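Local coordinates for protein allergen Bos d 2 (Bos taurus, PDB 4WFV) that belongs to the lipocalin family of small-molecule carriers, is a major cattle dander allergen and probably carries pheromones, at residues 42-45 against 46-50. Residues are numbered along the deposited sequence; the frame is centred on the assembly and turned at random.
Sequences IECI and NDCES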
ATOM      1  N   ILE A  42      -8.840  -5.106  -3.356  1.00 10.94           N
ATOM      2  CA  ILE A  42      -7.801  -6.032  -3.787  1.00 12.15           C
ATOM      3  C   ILE A  42      -8.490  -7.364  -4.024  1.00 12.75           C
ATOM      4  O   ILE A  42      -9.320  -7.788  -3.219  1.00 13.16           O
ATOM      5  CB  ILE A  42      -6.703  -6.215  -2.719  1.00 11.60           C
ATOM      6  CG1 ILE A  42      -6.041  -4.873  -2.379  1.00 11.24           C
ATOM      7  CG2 ILE A  42      -5.655  -7.213  -3.193  1.00 12.08           C
ATOM      8  CD1 ILE A  42      -5.020  -4.972  -1.245  1.00 10.88           C
ATOM      9  N   GLU A  43      -8.161  -8.013  -5.133  1.00 13.39           N
ATOM     10  CA  GLU A  43      -8.613  -9.378  -5.356  1.00 13.63           C
ATOM     11  C   GLU A  43      -7.430 -10.261  -5.742  1.00 15.82           C
ATOM     12  O   GLU A  43      -6.455  -9.791  -6.329  1.00 15.26           O
ATOM     13  CB  GLU A  43      -9.698  -9.416  -6.432  1.00 17.85           C
ATOM     14  CG  GLU A  43     -10.970  -8.668  -6.051  1.00 19.17           C
ATOM     15  CD  GLU A  43     -11.697  -9.287  -4.861  1.00 23.60           C
ATOM     16  OE1 GLU A  43     -11.488 -10.486  -4.568  1.00 23.93           O
ATOM     17  OE2 GLU A  43     -12.478  -8.568  -4.206  1.00 27.53           O
ATOM     18  N   CYS A  44      -7.509 -11.538  -5.393  1.00 18.09           N
ATOM     19  CA  CYS A  44      -6.486 -12.495  -5.789  1.00 18.14           C
ATOM     20  C   CYS A  44      -6.887 -13.152  -7.100  1.00 17.87           C
ATOM     21  O   CYS A  44      -8.066 -13.407  -7.343  1.00 20.52           O
ATOM     22  CB  CYS A  44      -6.271 -13.562  -4.707  1.00 19.59           C
ATOM     23  SG  CYS A  44      -5.220 -13.073  -3.294  1.00 29.55           S
ATOM     24  N   ILE A  45      -5.898 -13.404  -7.948  1.00 15.72           N
ATOM     25  CA  ILE A  45      -6.106 -14.118  -9.202  1.00 17.27           C
ATOM     26  C   ILE A  45      -5.288 -15.403  -9.151  1.00 18.10           C
ATOM     27  O   ILE A  45      -4.143 -15.393  -8.719  1.00 16.10           O
ATOM     28  CB  ILE A  45      -5.668 -13.265 -10.400  1.00 20.56           C
ATOM     29  CG1 ILE A  45      -6.496 -11.983 -10.459  1.00 22.31           C
ATOM     30  CG2 ILE A  45      -5.786 -14.055 -11.701  1.00 22.65           C
ATOM     31  CD1 ILE A  45      -5.980 -10.961 -11.449  1.00 25.29           C
ATOM     32  N   ASN A  46      -5.884 -16.514  -9.572  1.00 16.89           N
ATOM     33  CA  ASN A  46      -5.189 -17.799  -9.541  1.00 20.14           C
ATOM     34  C   ASN A  46      -4.542 -18.066  -8.181  1.00 16.85           C
ATOM     35  O   ASN A  46      -3.341 -18.329  -8.085  1.00 16.33           O
ATOM     36  CB  ASN A  46      -4.145 -17.879 -10.657  1.00 20.97           C
ATOM     37  CG  ASN A  46      -4.765 -17.815 -12.034  1.00 26.73           C
ATOM     38  OD1 ASN A  46      -5.837 -18.373 -12.270  1.00 32.00           O
ATOM     39  ND2 ASN A  46      -4.099 -17.126 -12.954  1.00 33.80           N
ATOM     40  N   ASP A  47      -5.356 -17.985  -7.135  1.00 16.38           N
ATOM     41  CA  ASP A  47      -4.906 -18.264  -5.772  1.00 20.65           C
ATOM     42  C   ASP A  47      -3.719 -17.386  -5.379  1.00 22.75           C
ATOM     43  O   ASP A  47      -2.751 -17.857  -4.782  1.00 22.78           O
ATOM     44  CB  ASP A  47      -4.577 -19.751  -5.593  1.00 21.22           C
ATOM     45  CG  ASP A  47      -5.823 -20.626  -5.567  1.00 22.48           C
ATOM     46  OD1 ASP A  47      -6.943 -20.074  -5.598  1.00 22.86           O
ATOM     47  OD2 ASP A  47      -5.679 -21.866  -5.510  1.00 26.07           O
ATOM     48  N   CYS A  48      -3.825 -16.110  -5.731  1.00 16.01           N
ATOM     49  CA  CYS A  48      -2.849 -15.079  -5.349  1.00 16.80           C
ATOM     50  C   CYS A  48      -1.528 -15.149  -6.118  1.00 17.43           C
ATOM     51  O   CYS A  48      -0.529 -14.557  -5.710  1.00 18.21           O
ATOM     52  CB  CYS A  48      -2.614 -15.060  -3.831  1.00 20.14           C
ATOM     53  SG  CYS A  48      -4.117 -14.734  -2.837  1.00 25.53           S
ATOM     54  N   GLU A  49      -1.527 -15.847  -7.247  1.00 16.07           N
ATOM     55  CA  GLU A  49      -0.375 -15.801  -8.138  1.00 18.60           C
ATOM     56  C   GLU A  49      -0.273 -14.406  -8.750  1.00 18.20           C
ATOM     57  O   GLU A  49       0.810 -13.962  -9.131  1.00 18.42           O
ATOM     58  CB  GLU A  49      -0.483 -16.863  -9.233  1.00 21.19           C
ATOM     59  CG  GLU A  49       0.750 -16.959 -10.121  1.00 25.59           C
ATOM     60  CD  GLU A  49       1.996 -17.389  -9.363  1.00 27.35           C
ATOM     61  OE1 GLU A  49       1.864 -17.972  -8.264  1.00 28.85           O
ATOM     62  OE2 GLU A  49       3.111 -17.145  -9.871  1.00 38.62           O
ATOM     63  N   SER A  50      -1.411 -13.728  -8.856  1.00 14.10           N
ATOM     64  CA  SER A  50      -1.445 -12.307  -9.187  1.00 15.24           C
ATOM     65  C   SER A  50      -2.435 -11.580  -8.279  1.00 15.24           C
ATOM     66  O   SER A  50      -3.355 -12.192  -7.715  1.00 14.08           O
ATOM     67  CB  SER A  50      -1.824 -12.082 -10.655  1.00 17.78           C
ATOM     68  OG  SER A  50      -0.769 -12.468 -11.518  1.00 23.69           O
TER
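A disulfide-bridged beta-hairpin turn joins C44, the last residue but one of strand 38-45, to C48 in the loop that follows. The sulfurs, C44 SG and C48 SG, are bonded at 2.0 Å with a C-S-S-C torsion of 82°, near the relaxed right angle. In both cysteines SG stands anti to its own carbonyl carbon (chi1 -80° in C44, -59° in C48); each sulfur thus lies beside its own backbone N, and the two meet over the short gap of 4.5 Å between the CA atoms of C44 and C48.

Next to the bridge the two arms pair as antiparallel strands. I45 and S50 form a hydrogen-bonded pair, I45 N giving to S50 O at 2.8 Å and S50 N returning to I45 O at 3.2 Å, both nearly straight at the hydrogen. E49 and S50 together oppose I45, a classic beta bulge. Residues 46-49 make a type I' turn, closed by E49 N to N46 O at 3.2 Å. Its two inner positions, D47 and C48, and N46 before them all have positive phi. Asparagine and aspartate accept this more readily than most residues; C48 shares it, held to C44 by the disulfide.

On the face opposite the disulfide, the I45 and S50 CB atoms meet at 4.0 Å, and serine's short side chain is consistent with so close a pairing with a beta-branched isoleucine. The amide of N46 crosses the isoleucine at an angle, its ND2 3.7 Å from I45 CG2.

E49 turns its carboxylate to a salt bridge with R72, and C48 O accepts a hydrogen bond from Y78. The turn is thus tied to strands 62-74 and 77-81, while C44 touches P13 of a loop and L51 at the start of strand 50-59.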